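PDB 5UXX: RNA polymerase sigma factor, which probably directs RNA polymerase to its promoters as an ECF-type sigma factor and is held in complex by the anti-sigma factor NepR. Local coordinates for residues Phe8-Leu12 against Ala44-Gln48. Coordinates in Å, arbitrary orientation, origin at the centre of the assembly. Residues are numbered along the deposited sequence.
Sequences FKQEL and AWAKQ
In the helical sigma-70 region 2 fold, the first turn of helix 7-26 packs against the last turn of helix 33-46 and the residues just after it; segments 8-12 and 44-48 run antiparallel. Residues 8-12 are helical, with L12 N hydrogen-bonded to F8 O at 3.1 Å; K47 leaves helical geometry. The register pairs F8 with Q48 (CA to CA 7.9 Å) and L12 with A44 (9.4 Å). F8, chi1 t, presents one face to Q48 and its edge to the face of W45, an offset edge-to-face pair with six-membered ring centroids 5.5 Å apart and planes at 65°. W45, also chi1 t, starts sideways, but its indole edge reaches L12 CD1, 3.9 Å from W45 CE3. L12 and A44 touch L61 of helix 57-81, while K9 turns outward to salt-bridge acidic side chains of the anti-sigma factor NepR chain. Q48, chi1 p, lays CB over the F8 face as a CH-pi contact, 3.7 Å from the centroid, and its NE2 donates to W45 O at 2.8 Å.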
ATOM      1  N   PHE A   8       6.017  14.817  14.922  1.00 46.43           N
ATOM      2  CA  PHE A   8       5.175  14.304  13.849  1.00 40.98           C
ATOM      3  C   PHE A   8       6.012  13.951  12.621  1.00 38.66           C
ATOM      4  O   PHE A   8       5.775  12.936  11.967  1.00 38.51           O
ATOM      5  CB  PHE A   8       4.085  15.308  13.473  1.00 42.91           C
ATOM      6  CG  PHE A   8       3.149  14.809  12.409  1.00 42.98           C
ATOM      7  CD1 PHE A   8       2.218  13.824  12.697  1.00 43.87           C
ATOM      8  CD2 PHE A   8       3.206  15.314  11.120  1.00 39.41           C
ATOM      9  CE1 PHE A   8       1.356  13.356  11.722  1.00 43.95           C
ATOM     10  CE2 PHE A   8       2.345  14.849  10.141  1.00 36.67           C
ATOM     11  CZ  PHE A   8       1.421  13.869  10.442  1.00 39.90           C
ATOM     12  N   LYS A   9       6.989  14.798  12.317  1.00 38.72           N
ATOM     13  CA  LYS A   9       7.899  14.565  11.202  1.00 33.99           C
ATOM     14  C   LYS A   9       8.691  13.271  11.364  1.00 37.21           C
ATOM     15  O   LYS A   9       8.834  12.495  10.418  1.00 39.45           O
ATOM     16  CB  LYS A   9       8.865  15.741  11.053  1.00 34.76           C
ATOM     17  CG  LYS A   9       9.937  15.530  10.000  1.00 38.85           C
ATOM     18  CD  LYS A   9      11.102  16.477  10.215  1.00 40.50           C
ATOM     19  CE  LYS A   9      12.267  16.133   9.304  1.00 42.96           C
ATOM     20  NZ  LYS A   9      13.336  17.169   9.362  1.00 49.72           N
ATOM     21  N   GLN A  10       9.202  13.043  12.568  1.00 35.80           N
ATOM     22  CA  GLN A  10      10.008  11.862  12.849  1.00 33.04           C
ATOM     23  C   GLN A  10       9.170  10.588  12.801  1.00 32.95           C
ATOM     24  O   GLN A  10       9.662   9.528  12.415  1.00 35.30           O
ATOM     25  CB  GLN A  10      10.691  12.000  14.210  1.00 33.08           C
ATOM     26  CG  GLN A  10      11.748  13.094  14.250  1.00 37.16           C
ATOM     27  CD  GLN A  10      12.490  13.146  15.568  1.00 41.45           C
ATOM     28  OE1 GLN A  10      11.896  13.380  16.620  1.00 43.93           O
ATOM     29  NE2 GLN A  10      13.800  12.932  15.519  1.00 45.07           N
ATOM     30  N   GLU A  11       7.905  10.698  13.192  1.00 31.41           N
ATOM     31  CA  GLU A  11       6.978   9.576  13.098  1.00 32.48           C
ATOM     32  C   GLU A  11       6.699   9.216  11.641  1.00 34.04           C
ATOM     33  O   GLU A  11       6.573   8.040  11.298  1.00 34.89           O
ATOM     34  CB  GLU A  11       5.666   9.897  13.821  1.00 31.94           C
ATOM     35  CG  GLU A  11       5.782  10.003  15.339  1.00 36.41           C
ATOM     36  CD  GLU A  11       5.811   8.651  16.039  1.00 39.93           C
ATOM     37  OE1 GLU A  11       5.436   8.594  17.229  1.00 44.15           O
ATOM     38  OE2 GLU A  11       6.211   7.649  15.410  1.00 40.39           O
ATOM     39  N   LEU A  12       6.605  10.234  10.791  1.00 35.06           N
ATOM     40  CA  LEU A  12       6.381  10.034   9.362  1.00 31.90           C
ATOM     41  C   LEU A  12       7.530   9.283   8.702  1.00 33.99           C
ATOM     42  O   LEU A  12       7.307   8.375   7.902  1.00 34.99           O
ATOM     43  CB  LEU A  12       6.173  11.375   8.658  1.00 34.09           C
ATOM     44  CG  LEU A  12       4.794  12.011   8.820  1.00 32.72           C
ATOM     45  CD1 LEU A  12       4.758  13.370   8.149  1.00 38.28           C
ATOM     46  CD2 LEU A  12       3.726  11.099   8.244  1.00 30.15           C
ATOM     47  N   ALA A  44      -1.741  14.609   5.006  1.00 31.24           N
ATOM     48  CA  ALA A  44      -1.526  14.166   6.378  1.00 31.17           C
ATOM     49  C   ALA A  44      -0.940  15.284   7.232  1.00 27.51           C
ATOM     50  O   ALA A  44      -1.279  15.420   8.407  1.00 26.45           O
ATOM     51  CB  ALA A  44      -0.617  12.949   6.405  1.00 24.10           C
ATOM     52  N   TRP A  45      -0.060  16.081   6.637  1.00 27.08           N
ATOM     53  CA  TRP A  45       0.546  17.200   7.347  1.00 30.99           C
ATOM     54  C   TRP A  45      -0.499  18.253   7.699  1.00 31.85           C
ATOM     55  O   TRP A  45      -0.452  18.853   8.771  1.00 31.14           O
ATOM     56  CB  TRP A  45       1.667  17.828   6.518  1.00 30.96           C
ATOM     57  CG  TRP A  45       2.517  18.775   7.307  1.00 38.82           C
ATOM     58  CD1 TRP A  45       2.300  20.109   7.492  1.00 35.76           C
ATOM     59  CD2 TRP A  45       3.708  18.457   8.035  1.00 40.06           C
ATOM     60  NE1 TRP A  45       3.288  20.644   8.282  1.00 41.97           N
ATOM     61  CE2 TRP A  45       4.165  19.650   8.630  1.00 44.35           C
ATOM     62  CE3 TRP A  45       4.436  17.280   8.239  1.00 43.01           C
ATOM     63  CZ2 TRP A  45       5.315  19.701   9.414  1.00 48.02           C
ATOM     64  CZ3 TRP A  45       5.579  17.333   9.018  1.00 48.40           C
ATOM     65  CH2 TRP A  45       6.007  18.536   9.595  1.00 48.98           C
ATOM     66  N   ALA A  46      -1.438  18.478   6.786  1.00 34.00           N
ATOM     67  CA  ALA A  46      -2.495  19.454   7.012  1.00 31.76           C
ATOM     68  C   ALA A  46      -3.508  18.959   8.043  1.00 33.46           C
ATOM     69  O   ALA A  46      -4.033  19.746   8.830  1.00 32.52           O
ATOM     70  CB  ALA A  46      -3.194  19.787   5.701  1.00 33.22           C
ATOM     71  N   LYS A  47      -3.773  17.656   8.042  1.00 29.44           N
ATOM     72  CA  LYS A  47      -4.767  17.079   8.944  1.00 29.78           C
ATOM     73  C   LYS A  47      -4.149  16.452  10.190  1.00 33.15           C
ATOM     74  O   LYS A  47      -4.831  15.748  10.935  1.00 38.47           O
ATOM     75  CB  LYS A  47      -5.589  16.018   8.210  1.00 29.62           C
ATOM     76  CG  LYS A  47      -6.264  16.500   6.940  1.00 48.19           C
ATOM     77  CD  LYS A  47      -6.712  15.321   6.088  1.00 47.76           C
ATOM     78  CE  LYS A  47      -7.948  14.650   6.663  1.00 53.29           C
ATOM     79  NZ  LYS A  47      -8.153  13.283   6.105  1.00 54.06           N
ATOM     80  N   GLN A  48      -2.864  16.711  10.416  1.00 30.44           N
ATOM     81  CA  GLN A  48      -2.122  16.077  11.504  1.00 31.30           C
ATOM     82  C   GLN A  48      -2.750  16.317  12.877  1.00 34.89           C
ATOM     83  O   GLN A  48      -2.625  15.486  13.775  1.00 35.27           O
ATOM     84  CB  GLN A  48      -0.661  16.539  11.504  1.00 32.49           C
ATOM     85  CG  GLN A  48      -0.427  17.991  11.863  1.00 31.19           C
ATOM     86  CD  GLN A  48       1.049  18.332  11.881  1.00 37.92           C
ATOM     87  OE1 GLN A  48       1.752  18.051  12.852  1.00 47.36           O
ATOM     88  NE2 GLN A  48       1.532  18.928  10.796  1.00 34.58           N
TER